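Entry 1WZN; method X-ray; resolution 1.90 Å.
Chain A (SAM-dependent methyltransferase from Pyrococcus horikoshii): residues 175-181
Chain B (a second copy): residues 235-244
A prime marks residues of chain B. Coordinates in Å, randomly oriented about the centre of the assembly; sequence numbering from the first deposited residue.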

ATOM      1  N   GLU A 175      -6.782  -4.268 -15.542  1.00 25.57           N
ATOM      2  CA  GLU A 175      -5.570  -4.966 -15.933  1.00 28.00           C
ATOM      3  C   GLU A 175      -4.988  -4.116 -17.056  1.00 28.32           C
ATOM      4  O   GLU A 175      -5.593  -3.978 -18.120  1.00 26.47           O
ATOM      5  CB  GLU A 175      -5.916  -6.379 -16.410  1.00 30.69           C
ATOM      6  CG  GLU A 175      -6.208  -7.336 -15.252  1.00 35.12           C
ATOM      7  CD  GLU A 175      -7.077  -8.519 -15.643  1.00 38.63           C
ATOM      8  OE1 GLU A 175      -6.890  -9.063 -16.753  1.00 37.65           O
ATOM      9  OE2 GLU A 175      -7.943  -8.916 -14.825  1.00 39.14           O
ATOM     10  N   VAL A 176      -3.826  -3.526 -16.800  1.00 26.95           N
ATOM     11  CA  VAL A 176      -3.178  -2.649 -17.767  1.00 28.62           C
ATOM     12  C   VAL A 176      -1.983  -3.262 -18.488  1.00 29.50           C
ATOM     13  O   VAL A 176      -1.204  -4.012 -17.900  1.00 27.79           O
ATOM     14  CB  VAL A 176      -2.707  -1.350 -17.082  1.00 29.65           C
ATOM     15  CG1 VAL A 176      -2.098  -0.398 -18.106  1.00 30.48           C
ATOM     16  CG2 VAL A 176      -3.871  -0.695 -16.365  1.00 29.56           C
ATOM     17  N   GLU A 177      -1.865  -2.935 -19.772  1.00 28.57           N
ATOM     18  CA  GLU A 177      -0.760  -3.383 -20.616  1.00 30.05           C
ATOM     19  C   GLU A 177      -0.179  -2.073 -21.147  1.00 29.79           C
ATOM     20  O   GLU A 177      -0.551  -1.601 -22.222  1.00 27.30           O
ATOM     21  CB  GLU A 177      -1.271  -4.245 -21.770  1.00 31.00           C
ATOM     22  CG  GLU A 177      -2.035  -5.480 -21.322  1.00 33.99           C
ATOM     23  CD  GLU A 177      -2.538  -6.308 -22.484  1.00 36.74           C
ATOM     24  OE1 GLU A 177      -3.193  -5.742 -23.386  1.00 37.31           O
ATOM     25  OE2 GLU A 177      -2.282  -7.533 -22.495  1.00 39.84           O
ATOM     26  N   PRO A 178       0.743  -1.467 -20.382  1.00 30.38           N
ATOM     27  CA  PRO A 178       1.404  -0.199 -20.708  1.00 29.45           C
ATOM     28  C   PRO A 178       2.069  -0.100 -22.074  1.00 29.18           C
ATOM     29  O   PRO A 178       1.901   0.901 -22.779  1.00 26.34           O
ATOM     30  CB  PRO A 178       2.404  -0.032 -19.564  1.00 32.23           C
ATOM     31  CG  PRO A 178       2.676  -1.354 -18.922  1.00 33.24           C
ATOM     32  CD  PRO A 178       1.411  -2.116 -19.238  1.00 31.90           C
ATOM     33  N   ALA A 179       2.819  -1.134 -22.443  1.00 27.62           N
ATOM     34  CA  ALA A 179       3.535  -1.153 -23.715  1.00 27.93           C
ATOM     35  C   ALA A 179       2.648  -0.808 -24.901  1.00 27.06           C
ATOM     36  O   ALA A 179       3.010   0.029 -25.734  1.00 27.01           O
ATOM     37  CB  ALA A 179       4.175  -2.518 -23.930  1.00 28.38           C
ATOM     38  N   VAL A 180       1.491  -1.458 -24.977  1.00 25.40           N
ATOM     39  CA  VAL A 180       0.560  -1.226 -26.072  1.00 24.59           C
ATOM     40  C   VAL A 180      -0.553  -0.247 -25.713  1.00 24.25           C
ATOM     41  O   VAL A 180      -1.503  -0.068 -26.475  1.00 24.33           O
ATOM     42  CB  VAL A 180      -0.054  -2.559 -26.556  1.00 25.09           C
ATOM     43  CG1 VAL A 180       1.044  -3.442 -27.155  1.00 26.63           C
ATOM     44  CG2 VAL A 180      -0.733  -3.277 -25.397  1.00 27.15           C
ATOM     45  N   GLN A 181      -0.424   0.392 -24.552  1.00 23.40           N
ATOM     46  CA  GLN A 181      -1.402   1.375 -24.101  1.00 24.54           C
ATOM     47  C   GLN A 181      -2.835   0.837 -24.116  1.00 25.48           C
ATOM     48  O   GLN A 181      -3.757   1.471 -24.645  1.00 22.93           O
ATOM     49  CB  GLN A 181      -1.288   2.633 -24.968  1.00 26.05           C
ATOM     50  CG  GLN A 181      -0.006   3.429 -24.712  1.00 26.57           C
ATOM     51  CD  GLN A 181       0.246   4.500 -25.754  1.00 30.00           C
ATOM     52  OE1 GLN A 181       1.142   4.371 -26.593  1.00 30.88           O
ATOM     53  NE2 GLN A 181      -0.551   5.561 -25.717  1.00 29.27           N
TER
ATOM     54  N   GLU B 235      10.501  -6.422 -31.309  1.00 33.86           N
ATOM     55  CA  GLU B 235       9.059  -6.598 -31.222  1.00 35.50           C
ATOM     56  C   GLU B 235       8.585  -5.869 -29.971  1.00 34.57           C
ATOM     57  O   GLU B 235       9.398  -5.448 -29.148  1.00 32.42           O
ATOM     58  CB  GLU B 235       8.704  -8.085 -31.122  1.00 37.79           C
ATOM     59  CG  GLU B 235       9.364  -8.800 -29.956  1.00 42.19           C
ATOM     60  CD  GLU B 235       9.036 -10.281 -29.920  1.00 45.47           C
ATOM     61  OE1 GLU B 235       9.207 -10.953 -30.959  1.00 48.25           O
ATOM     62  OE2 GLU B 235       8.614 -10.773 -28.852  1.00 47.08           O
ATOM     63  N   LEU B 236       7.274  -5.713 -29.833  1.00 33.96           N
ATOM     64  CA  LEU B 236       6.711  -5.041 -28.672  1.00 33.98           C
ATOM     65  C   LEU B 236       5.671  -5.944 -28.018  1.00 35.32           C
ATOM     66  O   LEU B 236       4.673  -6.301 -28.642  1.00 36.44           O
ATOM     67  CB  LEU B 236       6.061  -3.718 -29.083  1.00 32.77           C
ATOM     68  CG  LEU B 236       5.472  -2.861 -27.956  1.00 31.79           C
ATOM     69  CD1 LEU B 236       6.582  -2.384 -27.031  1.00 31.85           C
ATOM     70  CD2 LEU B 236       4.734  -1.677 -28.554  1.00 31.42           C
ATOM     71  N   SER B 237       5.919  -6.322 -26.768  1.00 34.70           N
ATOM     72  CA  SER B 237       4.993  -7.173 -26.032  1.00 35.85           C
ATOM     73  C   SER B 237       4.175  -6.327 -25.068  1.00 33.66           C
ATOM     74  O   SER B 237       4.676  -5.358 -24.500  1.00 33.04           O
ATOM     75  CB  SER B 237       5.750  -8.255 -25.263  1.00 37.12           C
ATOM     76  OG  SER B 237       6.310  -9.202 -26.155  1.00 42.62           O
ATOM     77  N   PRO B 238       2.900  -6.697 -24.864  1.00 34.78           N
ATOM     78  CA  PRO B 238       1.954  -6.007 -23.982  1.00 33.74           C
ATOM     79  C   PRO B 238       2.498  -5.499 -22.652  1.00 34.20           C
ATOM     80  O   PRO B 238       2.157  -4.401 -22.218  1.00 35.19           O
ATOM     81  CB  PRO B 238       0.854  -7.047 -23.786  1.00 34.80           C
ATOM     82  CG  PRO B 238       0.817  -7.724 -25.108  1.00 35.73           C
ATOM     83  CD  PRO B 238       2.295  -7.929 -25.402  1.00 34.62           C
ATOM     84  N   ASN B 239       3.352  -6.284 -22.005  1.00 33.88           N
ATOM     85  CA  ASN B 239       3.871  -5.881 -20.706  1.00 34.88           C
ATOM     86  C   ASN B 239       5.305  -5.361 -20.635  1.00 35.08           C
ATOM     87  O   ASN B 239       5.864  -5.248 -19.542  1.00 34.77           O
ATOM     88  CB  ASN B 239       3.689  -7.032 -19.715  1.00 36.67           C
ATOM     89  CG  ASN B 239       2.229  -7.382 -19.501  1.00 38.35           C
ATOM     90  OD1 ASN B 239       1.453  -6.574 -18.985  1.00 41.07           O
ATOM     91  ND2 ASN B 239       1.844  -8.589 -19.901  1.00 38.92           N
ATOM     92  N   ASP B 240       5.905  -5.034 -21.775  1.00 34.02           N
ATOM     93  CA  ASP B 240       7.270  -4.513 -21.753  1.00 33.07           C
ATOM     94  C   ASP B 240       7.279  -3.195 -20.980  1.00 32.14           C
ATOM     95  O   ASP B 240       6.304  -2.446 -21.017  1.00 32.28           O
ATOM     96  CB  ASP B 240       7.796  -4.289 -23.176  1.00 32.19           C
ATOM     97  CG  ASP B 240       7.885  -5.574 -23.974  1.00 33.36           C
ATOM     98  OD1 ASP B 240       7.943  -6.657 -23.353  1.00 33.03           O
ATOM     99  OD2 ASP B 240       7.907  -5.501 -25.222  1.00 32.21           O
ATOM    100  N   MET B 241       8.375  -2.914 -20.280  1.00 32.07           N
ATOM    101  CA  MET B 241       8.480  -1.685 -19.498  1.00 33.30           C
ATOM    102  C   MET B 241       9.576  -0.725 -19.956  1.00 31.58           C
ATOM    103  O   MET B 241       9.749   0.347 -19.374  1.00 30.73           O
ATOM    104  CB  MET B 241       8.666  -2.016 -18.012  1.00 37.74           C
ATOM    105  CG  MET B 241       7.408  -2.565 -17.341  1.00 43.06           C
ATOM    106  SD  MET B 241       6.032  -1.376 -17.325  1.00 48.23           S
ATOM    107  CE  MET B 241       6.253  -0.599 -15.713  1.00 47.15           C
ATOM    108  N   ARG B 242      10.334  -1.117 -20.977  1.00 30.41           N
ATOM    109  CA  ARG B 242      11.361  -0.235 -21.524  1.00 29.95           C
ATOM    110  C   ARG B 242      11.189  -0.269 -23.032  1.00 27.09           C
ATOM    111  O   ARG B 242      11.110  -1.336 -23.639  1.00 27.33           O
ATOM    112  CB  ARG B 242      12.778  -0.665 -21.135  1.00 32.23           C
ATOM    113  CG  ARG B 242      13.820   0.396 -21.524  1.00 36.86           C
ATOM    114  CD  ARG B 242      15.073   0.315 -20.669  1.00 40.52           C
ATOM    115  NE  ARG B 242      15.841  -0.896 -20.933  1.00 42.36           N
ATOM    116  CZ  ARG B 242      16.952  -0.933 -21.660  1.00 43.32           C
ATOM    117  NH1 ARG B 242      17.434   0.181 -22.197  1.00 41.64           N
ATOM    118  NH2 ARG B 242      17.582  -2.086 -21.847  1.00 42.66           N
ATOM    119  N   TYR B 243      11.137   0.908 -23.634  1.00 26.10           N
ATOM    120  CA  TYR B 243      10.896   1.003 -25.061  1.00 24.44           C
ATOM    121  C   TYR B 243      12.052   1.550 -25.869  1.00 24.42           C
ATOM    122  O   TYR B 243      12.875   2.314 -25.375  1.00 24.53           O
ATOM    123  CB  TYR B 243       9.657   1.870 -25.283  1.00 24.07           C
ATOM    124  CG  TYR B 243       8.553   1.518 -24.312  1.00 23.65           C
ATOM    125  CD1 TYR B 243       7.960   0.257 -24.339  1.00 24.82           C
ATOM    126  CD2 TYR B 243       8.162   2.411 -23.317  1.00 23.83           C
ATOM    127  CE1 TYR B 243       7.009  -0.113 -23.394  1.00 26.28           C
ATOM    128  CE2 TYR B 243       7.207   2.050 -22.364  1.00 25.45           C
ATOM    129  CZ  TYR B 243       6.639   0.785 -22.410  1.00 24.35           C
ATOM    130  OH  TYR B 243       5.703   0.409 -21.470  1.00 27.86           O
ATOM    131  N   TRP B 244      12.090   1.139 -27.129  1.00 23.20           N
ATOM    132  CA  TRP B 244      13.107   1.590 -28.055  1.00 23.85           C
ATOM    133  C   TRP B 244      12.393   2.132 -29.280  1.00 23.85           C
ATOM    134  O   TRP B 244      11.533   1.462 -29.849  1.00 26.71           O
ATOM    135  CB  TRP B 244      14.020   0.432 -28.471  1.00 22.21           C
ATOM    136  CG  TRP B 244      14.855  -0.108 -27.362  1.00 24.42           C
ATOM    137  CD1 TRP B 244      14.473  -0.995 -26.395  1.00 24.58           C
ATOM    138  CD2 TRP B 244      16.216   0.227 -27.083  1.00 24.86           C
ATOM    139  NE1 TRP B 244      15.513  -1.229 -25.528  1.00 24.86           N
ATOM    140  CE2 TRP B 244      16.596  -0.490 -25.928  1.00 26.33           C
ATOM    141  CE3 TRP B 244      17.152   1.072 -27.695  1.00 26.05           C
ATOM    142  CZ2 TRP B 244      17.876  -0.391 -25.370  1.00 27.30           C
ATOM    143  CZ3 TRP B 244      18.426   1.172 -27.139  1.00 25.55           C
ATOM    144  CH2 TRP B 244      18.774   0.443 -25.988  1.00 26.42           C
TER

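Two type I turns meet here, Pro178 to Gln181 in chain A and Ser237′ to Asp240′ in chain B, and together the stretches bury 429 Å², through contacts of side chains with one another and with the carbonyls of the chain B turn. Along chain B the contact begins at Leu236′, whose CA-to-CB bond points toward chain A. Its CD1 lies 3.9 Å from Ala179 CB and its CD2 4.3 Å from Val180 CG1, so the branched end serves two small aliphatic neighbours.

The CA-to-CB bond of Ser237′ points away, and the residue contributes backbone: its O accepts the turn hydrogen bond from Asp240′ N (3.0 Å) and lies only 2.9 Å from Ala179 CB, a very tight approach. Its N donates to Asp240′ OD2 at 2.6 Å and 165°, a nearly linear bond that ties the carboxylate back to its own loop.

Pro238′ has 79 Å² covered, the most in chain B. Its O accepts the one hydrogen bond between the stretches, from Ala179 N, and the values of 3.3 Å and 129° mark it as weak. The ring packs against Val180, with CB 4.4 Å from Val180 CG2, while the same CB touches the carboxylate of Glu177, 3.4 Å from OE2.

Asn239′ points away at CA-to-CB, yet with chi1 at -62° its end returns, placing OD1 3.8 Å from Val176 O. Asp240′ O then sits 3.6 Å from Ala179 CB. Met241′ starts sideways, but its flexible chain (chi1 and chi2 both m) carries SD to 3.7 Å from Pro178 CG, sulfur against ring.

Tyr243′, buried and directed toward chain A, closes the site: CE1 is 3.8 Å from Ala179 CB, and OH is 3.8 Å from Pro178 CB. Its OH lies 3.4 Å from Ala179 N, but the angle is too poor for a hydrogen bond. Ala179, with the largest covered area (87 Å²), is the centre; its single methyl fits among Leu236′, Tyr243′ and the turn carbonyls.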